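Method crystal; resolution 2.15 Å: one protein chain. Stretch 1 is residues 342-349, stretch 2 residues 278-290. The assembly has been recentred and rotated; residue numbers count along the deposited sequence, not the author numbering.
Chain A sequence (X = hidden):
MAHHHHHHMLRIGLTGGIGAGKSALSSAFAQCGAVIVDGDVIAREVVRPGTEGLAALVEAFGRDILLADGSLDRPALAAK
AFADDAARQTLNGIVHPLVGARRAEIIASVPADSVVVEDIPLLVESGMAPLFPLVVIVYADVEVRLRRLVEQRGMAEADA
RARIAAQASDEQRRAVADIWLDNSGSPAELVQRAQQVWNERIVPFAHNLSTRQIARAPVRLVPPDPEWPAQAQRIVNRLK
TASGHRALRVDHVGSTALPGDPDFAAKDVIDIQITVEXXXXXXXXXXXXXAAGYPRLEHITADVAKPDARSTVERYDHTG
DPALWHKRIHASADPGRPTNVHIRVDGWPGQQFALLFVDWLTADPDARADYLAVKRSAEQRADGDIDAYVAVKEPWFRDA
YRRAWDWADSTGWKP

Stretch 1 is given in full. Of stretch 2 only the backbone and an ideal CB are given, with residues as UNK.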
ATOM      1  N   HIS A 342       0.602  -3.134 -14.317  1.00 29.06           N
ATOM      2  CA  HIS A 342       0.270  -3.833 -15.553  1.00 27.03           C
ATOM      3  C   HIS A 342      -0.424  -5.145 -15.208  1.00 29.66           C
ATOM      4  O   HIS A 342       0.055  -5.895 -14.358  1.00 30.27           O
ATOM      5  CB  HIS A 342       1.539  -4.115 -16.373  1.00 30.53           C
ATOM      6  CG  HIS A 342       2.419  -2.916 -16.578  1.00 32.73           C
ATOM      7  ND1 HIS A 342       2.341  -2.120 -17.699  1.00 30.88           N
ATOM      8  CD2 HIS A 342       3.408  -2.393 -15.816  1.00 29.33           C
ATOM      9  CE1 HIS A 342       3.232  -1.145 -17.613  1.00 33.94           C
ATOM     10  NE2 HIS A 342       3.892  -1.286 -16.478  1.00 34.28           N
ATOM     11  N   ILE A 343      -1.524  -5.445 -15.882  1.00 26.15           N
ATOM     12  CA  ILE A 343      -2.257  -6.690 -15.663  1.00 26.63           C
ATOM     13  C   ILE A 343      -2.162  -7.488 -16.954  1.00 30.10           C
ATOM     14  O   ILE A 343      -2.718  -7.075 -17.985  1.00 31.94           O
ATOM     15  CB  ILE A 343      -3.718  -6.436 -15.284  1.00 27.32           C
ATOM     16  CG1 ILE A 343      -3.804  -5.385 -14.165  1.00 32.35           C
ATOM     17  CG2 ILE A 343      -4.399  -7.746 -14.871  1.00 29.12           C
ATOM     18  CD1 ILE A 343      -5.214  -5.131 -13.708  1.00 28.78           C
ATOM     19  N   ARG A 344      -1.464  -8.625 -16.889  1.00 26.32           N
ATOM     20  CA  ARG A 344      -1.130  -9.410 -18.069  1.00 32.04           C
ATOM     21  C   ARG A 344      -1.480 -10.873 -17.835  1.00 37.20           C
ATOM     22  O   ARG A 344      -1.501 -11.351 -16.692  1.00 32.29           O
ATOM     23  CB  ARG A 344       0.368  -9.259 -18.430  1.00 27.75           C
ATOM     24  CG  ARG A 344       0.791  -7.792 -18.760  1.00 24.32           C
ATOM     25  CD  ARG A 344       2.058  -7.805 -19.646  1.00 29.15           C
ATOM     26  NE  ARG A 344       2.496  -6.470 -20.047  1.00 27.17           N
ATOM     27  CZ  ARG A 344       3.288  -5.688 -19.324  1.00 30.33           C
ATOM     28  NH1 ARG A 344       3.728  -6.103 -18.135  1.00 28.60           N
ATOM     29  NH2 ARG A 344       3.639  -4.485 -19.789  1.00 29.37           N
ATOM     30  N   VAL A 345      -1.759 -11.578 -18.933  1.00 31.15           N
ATOM     31  CA  VAL A 345      -2.274 -12.943 -18.883  1.00 30.86           C
ATOM     32  C   VAL A 345      -1.114 -13.933 -18.815  1.00 33.38           C
ATOM     33  O   VAL A 345      -0.172 -13.861 -19.612  1.00 33.59           O
ATOM     34  CB  VAL A 345      -3.172 -13.231 -20.101  1.00 29.72           C
ATOM     35  CG1 VAL A 345      -3.631 -14.706 -20.105  1.00 36.99           C
ATOM     36  CG2 VAL A 345      -4.399 -12.286 -20.114  1.00 30.06           C
ATOM     37  N   ASP A 346      -1.213 -14.876 -17.881  1.00 31.90           N
ATOM     38  CA  ASP A 346      -0.289 -15.990 -17.660  1.00 31.84           C
ATOM     39  C   ASP A 346       0.187 -16.641 -18.958  1.00 35.10           C
ATOM     40  O   ASP A 346      -0.604 -17.248 -19.682  1.00 33.09           O
ATOM     41  CB  ASP A 346      -1.012 -17.040 -16.797  1.00 33.10           C
ATOM     42  CG  ASP A 346      -0.075 -18.156 -16.292  1.00 44.06           C
ATOM     43  OD1 ASP A 346       1.136 -17.900 -16.148  1.00 41.62           O
ATOM     44  OD2 ASP A 346      -0.563 -19.287 -16.056  1.00 49.53           O
ATOM     45  N   GLY A 347       1.489 -16.547 -19.240  1.00 32.75           N
ATOM     46  CA  GLY A 347       2.083 -17.183 -20.395  1.00 33.70           C
ATOM     47  C   GLY A 347       2.129 -16.333 -21.661  1.00 35.28           C
ATOM     48  O   GLY A 347       2.904 -16.643 -22.568  1.00 34.90           O
ATOM     49  N   TRP A 348       1.323 -15.279 -21.757  1.00 33.65           N
ATOM     50  CA  TRP A 348       1.365 -14.438 -22.952  1.00 39.31           C
ATOM     51  C   TRP A 348       2.705 -13.704 -23.047  1.00 35.00           C
ATOM     52  O   TRP A 348       3.362 -13.463 -22.032  1.00 31.82           O
ATOM     53  CB  TRP A 348       0.220 -13.433 -22.938  1.00 30.23           C
ATOM     54  CG  TRP A 348      -1.138 -14.054 -23.190  1.00 35.48           C
ATOM     55  CD1 TRP A 348      -1.470 -15.394 -23.163  1.00 34.14           C
ATOM     56  CD2 TRP A 348      -2.351 -13.345 -23.455  1.00 31.23           C
ATOM     57  NE1 TRP A 348      -2.817 -15.550 -23.420  1.00 34.47           N
ATOM     58  CE2 TRP A 348      -3.380 -14.309 -23.595  1.00 33.57           C
ATOM     59  CE3 TRP A 348      -2.668 -11.984 -23.590  1.00 33.96           C
ATOM     60  CZ2 TRP A 348      -4.703 -13.954 -23.884  1.00 35.14           C
ATOM     61  CZ3 TRP A 348      -3.994 -11.628 -23.863  1.00 32.92           C
ATOM     62  CH2 TRP A 348      -4.993 -12.614 -24.008  1.00 32.86           C
ATOM     63  N   PRO A 349       3.113 -13.309 -24.259  1.00 29.42           N
ATOM     64  CA  PRO A 349       4.473 -12.754 -24.425  1.00 35.41           C
ATOM     65  C   PRO A 349       4.780 -11.530 -23.566  1.00 32.38           C
ATOM     66  O   PRO A 349       5.902 -11.423 -23.054  1.00 32.73           O
ATOM     67  CB  PRO A 349       4.544 -12.421 -25.929  1.00 30.74           C
ATOM     68  CG  PRO A 349       3.114 -12.459 -26.412  1.00 42.53           C
ATOM     69  CD  PRO A 349       2.399 -13.437 -25.539  1.00 33.62           C
ATOM     70  N   UNK A 278      -6.831 -14.600 -17.400  1.00 30.15           N
ATOM     71  CA  UNK A 278      -7.567 -14.189 -18.596  1.00 36.33           C
ATOM     72  C   UNK A 278      -7.815 -12.685 -18.524  1.00 40.66           C
ATOM     73  O   UNK A 278      -7.697 -12.071 -17.462  1.00 36.29           O
ATOM     74  CB  UNK A 278      -8.885 -14.954 -18.726  1.00 36.33           C
ATOM     75  N   UNK A 279      -8.214 -12.102 -19.659  1.00 34.11           N
ATOM     76  CA  UNK A 279      -8.579 -10.687 -19.637  1.00 33.09           C
ATOM     77  C   UNK A 279      -9.908 -10.456 -18.912  1.00 34.79           C
ATOM     78  O   UNK A 279     -10.108  -9.385 -18.331  1.00 32.78           O
ATOM     79  CB  UNK A 279      -8.663 -10.145 -21.065  1.00 33.09           C
ATOM     80  N   UNK A 280     -10.818 -11.439 -18.915  1.00 31.38           N
ATOM     81  CA  UNK A 280     -12.045 -11.318 -18.119  1.00 39.89           C
ATOM     82  C   UNK A 280     -11.738 -11.133 -16.628  1.00 37.79           C
ATOM     83  O   UNK A 280     -12.361 -10.307 -15.946  1.00 36.55           O
ATOM     84  CB  UNK A 280     -12.925 -12.554 -18.318  1.00 39.89           C
ATOM     85  N   UNK A 281     -10.776 -11.895 -16.104  1.00 32.70           N
ATOM     86  CA  UNK A 281     -10.368 -11.724 -14.708  1.00 37.34           C
ATOM     87  C   UNK A 281      -9.765 -10.338 -14.466  1.00 30.33           C
ATOM     88  O   UNK A 281     -10.065  -9.670 -13.454  1.00 35.75           O
ATOM     89  CB  UNK A 281      -9.361 -12.807 -14.316  1.00 37.34           C
ATOM     90  N   UNK A 282      -8.908  -9.888 -15.388  1.00 33.40           N
ATOM     91  CA  UNK A 282      -8.390  -8.528 -15.306  1.00 32.56           C
ATOM     92  C   UNK A 282      -9.528  -7.520 -15.213  1.00 33.45           C
ATOM     93  O   UNK A 282      -9.473  -6.571 -14.422  1.00 31.63           O
ATOM     94  CB  UNK A 282      -7.506  -8.218 -16.516  1.00 32.56           C
ATOM     95  N   UNK A 283     -10.582  -7.723 -15.996  1.00 30.90           N
ATOM     96  CA  UNK A 283     -11.677  -6.760 -15.984  1.00 34.65           C
ATOM     97  C   UNK A 283     -12.459  -6.832 -14.676  1.00 42.27           C
ATOM     98  O   UNK A 283     -13.025  -5.823 -14.237  1.00 42.71           O
ATOM     99  CB  UNK A 283     -12.612  -7.003 -17.171  1.00 34.65           C
ATOM    100  N   UNK A 284     -12.478  -8.003 -14.028  1.00 32.35           N
ATOM    101  CA  UNK A 284     -13.069  -8.086 -12.692  1.00 32.85           C
ATOM    102  C   UNK A 284     -12.267  -7.294 -11.661  1.00 32.94           C
ATOM    103  O   UNK A 284     -12.776  -7.018 -10.568  1.00 31.80           O
ATOM    104  CB  UNK A 284     -13.172  -9.548 -12.254  1.00 32.85           C
ATOM    105  N   UNK A 285     -11.014  -6.963 -11.960  1.00 31.09           N
ATOM    106  CA  UNK A 285     -10.225  -6.240 -10.952  1.00 33.84           C
ATOM    107  C   UNK A 285     -10.482  -4.720 -10.860  1.00 38.80           C
ATOM    108  O   UNK A 285      -9.842  -4.055 -10.035  1.00 30.57           O
ATOM    109  CB  UNK A 285      -8.740  -6.464 -11.245  1.00 33.84           C
ATOM    110  N   UNK A 286     -11.389  -4.131 -11.643  1.00 33.08           N
ATOM    111  CA  UNK A 286     -11.454  -2.663 -11.715  1.00 31.83           C
ATOM    112  C   UNK A 286     -11.850  -2.063 -10.368  1.00 33.83           C
ATOM    113  O   UNK A 286     -11.181  -1.160  -9.849  1.00 33.32           O
ATOM    114  CB  UNK A 286     -12.447  -2.224 -12.793  1.00 31.83           C
ATOM    115  N   UNK A 287     -12.943  -2.545  -9.782  1.00 30.76           N
ATOM    116  CA  UNK A 287     -13.397  -1.957  -8.520  1.00 36.99           C
ATOM    117  C   UNK A 287     -12.446  -2.235  -7.357  1.00 34.01           C
ATOM    118  O   UNK A 287     -12.164  -1.304  -6.581  1.00 35.25           O
ATOM    119  CB  UNK A 287     -14.790  -2.487  -8.175  1.00 36.99           C
ATOM    120  N   UNK A 288     -11.950  -3.458  -7.142  1.00 33.95           N
ATOM    121  CA  UNK A 288     -11.056  -3.637  -5.984  1.00 37.69           C
ATOM    122  C   UNK A 288      -9.729  -2.906  -6.150  1.00 34.53           C
ATOM    123  O   UNK A 288      -9.175  -2.434  -5.153  1.00 33.47           O
ATOM    124  CB  UNK A 288     -10.788  -5.126  -5.754  1.00 37.69           C
ATOM    125  N   UNK A 289      -9.215  -2.749  -7.372  1.00 32.39           N
ATOM    126  CA  UNK A 289      -7.985  -1.977  -7.523  1.00 33.28           C
ATOM    127  C   UNK A 289      -8.241  -0.487  -7.299  1.00 34.88           C
ATOM    128  O   UNK A 289      -7.403   0.207  -6.710  1.00 29.29           O
ATOM    129  CB  UNK A 289      -7.381  -2.206  -8.910  1.00 33.28           C
ATOM    130  N   UNK A 290      -9.392   0.020  -7.749  1.00 31.85           N
ATOM    131  CA  UNK A 290      -9.747   1.411  -7.482  1.00 33.99           C
ATOM    132  C   UNK A 290      -9.874   1.663  -5.980  1.00 39.24           C
ATOM    133  O   UNK A 290      -9.343   2.651  -5.461  1.00 32.81           O
ATOM    134  CB  UNK A 290     -11.054   1.773  -8.191  1.00 33.99           C
TER

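Stretch 1 offers a strand whose Ile-343 and Val-345 side chains point toward the other stretch, followed by a turn that brings up the ring of Trp-348. The atoms they present are carbons, so apolar side chains suit the positions whose side chains meet them.

Position 278 has an extended backbone (phi/psi -166/166) just ahead of helical angles, and its CA-to-CB bond points away from the strand. That is an N-cap geometry, suited to Ser, Thr, Asp or Asn. The residue is Ser-278; its OG accepts from the backbone N of position 281 at 3.1 Å (166° at the hydrogen), a capping bond, while Val-345 CG2 packs on its backbone C at 3.8 Å.

At position 279 the CB points sideways, with the ideal CB 4.9 Å from Val-345 CG2 and 5.3 Å from Trp-348 CH2. An apolar chain that extends beyond CB, such as Leu or Met, could reach both. Leu-279 (chi1 m, chi2 t) does: its CD2 lies 4.0 Å from Val-345 CG2, and its CD1 lies 4.0 Å from Trp-348 CH2, at the ring's edge and near its plane.

Positions 280 and 281 have no atom of stretch 1 within 5.5 Å of their ideal CB, so much would be tolerated; both are alanine, Ala-280 and Ala-281.

Position 282 is tight. Its CB points toward the strand, and the ideal CB is already 3.5 Å from Ile-343 CG2, which favours a small residue. Ala-282 fits, its own CB 3.5 Å from Ile-343 CG2.

Positions 283 and 284 meet nothing of stretch 1, which leaves the choice open, polar residues included. Asp-283 and Glu-284 both make side-chain hydrogen bonds elsewhere in the structure.

Position 285 (phi/psi -81/1) points its CB toward stretch 1, 4.5 Å from Ile-343 CD1, so a medium or large aliphatic chain is expected. Leu-285 brings CD1 to 4.2 Å from Ile-343 CD1; its backbone N donates to Ala-282 O at 2.9 Å.

Positions 286, 287 and 288 find no partner in stretch 1, leaving the choice wide. They are Val-286, Glu-287 and Pro-288, the last near the start of a helix, where proline is readily accommodated.

Position 289 points toward stretch 1, but its ideal CB has nothing within 5.5 Å; a long apolar chain is needed to bridge the gap. Leu-289 (chi1 m, chi2 t) extends CD1 to 3.7 Å from Ile-343 CD1, the same methyl that meets Leu-285.

Position 290 is out of reach, so stretch 1 sets no preference; it is Leu-290.

Stretch 2 278-290: SLAAADELVEPLL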
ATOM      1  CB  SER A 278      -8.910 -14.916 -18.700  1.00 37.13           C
ATOM      2  OG  SER A 278      -9.757 -14.393 -17.682  1.00 37.83           O
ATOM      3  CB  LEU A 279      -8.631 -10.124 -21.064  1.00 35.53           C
ATOM      4  CG  LEU A 279      -7.303  -9.989 -21.834  1.00 33.94           C
ATOM      5  CD1 LEU A 279      -7.528  -9.597 -23.276  1.00 39.60           C
ATOM      6  CD2 LEU A 279      -6.384  -8.981 -21.156  1.00 32.42           C
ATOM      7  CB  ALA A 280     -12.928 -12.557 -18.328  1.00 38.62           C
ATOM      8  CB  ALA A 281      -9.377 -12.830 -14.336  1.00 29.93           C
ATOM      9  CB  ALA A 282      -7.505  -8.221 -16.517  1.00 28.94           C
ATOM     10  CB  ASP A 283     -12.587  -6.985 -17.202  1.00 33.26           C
ATOM     11  CG  ASP A 283     -11.969  -6.428 -18.495  1.00 38.14           C
ATOM     12  OD1 ASP A 283     -11.071  -5.562 -18.412  1.00 36.51           O
ATOM     13  OD2 ASP A 283     -12.384  -6.829 -19.594  1.00 36.97           O
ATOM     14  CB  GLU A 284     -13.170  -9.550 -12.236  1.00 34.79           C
ATOM     15  CG  GLU A 284     -14.192 -10.389 -12.991  1.00 38.51           C
ATOM     16  CD  GLU A 284     -14.224 -11.855 -12.524  1.00 44.31           C
ATOM     17  OE1 GLU A 284     -13.491 -12.223 -11.572  1.00 45.91           O
ATOM     18  OE2 GLU A 284     -14.984 -12.636 -13.118  1.00 47.16           O
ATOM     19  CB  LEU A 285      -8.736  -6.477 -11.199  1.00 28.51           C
ATOM     20  CG  LEU A 285      -8.283  -7.898 -10.817  1.00 31.00           C
ATOM     21  CD1 LEU A 285      -6.846  -8.139 -11.285  1.00 27.31           C
ATOM     22  CD2 LEU A 285      -8.371  -8.091  -9.310  1.00 30.01           C
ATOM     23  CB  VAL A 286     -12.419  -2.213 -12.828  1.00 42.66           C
ATOM     24  CG1 VAL A 286     -12.750  -0.720 -12.693  1.00 40.52           C
ATOM     25  CG2 VAL A 286     -11.819  -2.511 -14.190  1.00 34.84           C
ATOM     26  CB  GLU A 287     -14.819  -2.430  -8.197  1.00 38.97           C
ATOM     27  CG  GLU A 287     -15.895  -1.848  -9.113  1.00 63.55           C
ATOM     28  CD  GLU A 287     -15.874  -0.323  -9.159  1.00 78.86           C
ATOM     29  OE1 GLU A 287     -15.488   0.238 -10.209  1.00 81.42           O
ATOM     30  OE2 GLU A 287     -16.238   0.314  -8.144  1.00 85.76           O
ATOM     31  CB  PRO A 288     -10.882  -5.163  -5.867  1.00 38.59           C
ATOM     32  CG  PRO A 288     -11.451  -5.766  -7.098  1.00 37.02           C
ATOM     33  CD  PRO A 288     -12.339  -4.740  -7.768  1.00 36.12           C
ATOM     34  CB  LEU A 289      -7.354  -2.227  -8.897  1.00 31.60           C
ATOM     35  CG  LEU A 289      -6.731  -3.627  -9.068  1.00 39.45           C
ATOM     36  CD1 LEU A 289      -5.999  -3.761 -10.390  1.00 35.44           C
ATOM     37  CD2 LEU A 289      -5.796  -3.980  -7.922  1.00 38.40           C
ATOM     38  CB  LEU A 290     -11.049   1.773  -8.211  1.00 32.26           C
ATOM     39  CG  LEU A 290     -11.581   3.203  -8.014  1.00 44.99           C
ATOM     40  CD1 LEU A 290     -10.632   4.247  -8.589  1.00 35.80           C
ATOM     41  CD2 LEU A 290     -12.993   3.371  -8.614  1.00 39.67           C
TER
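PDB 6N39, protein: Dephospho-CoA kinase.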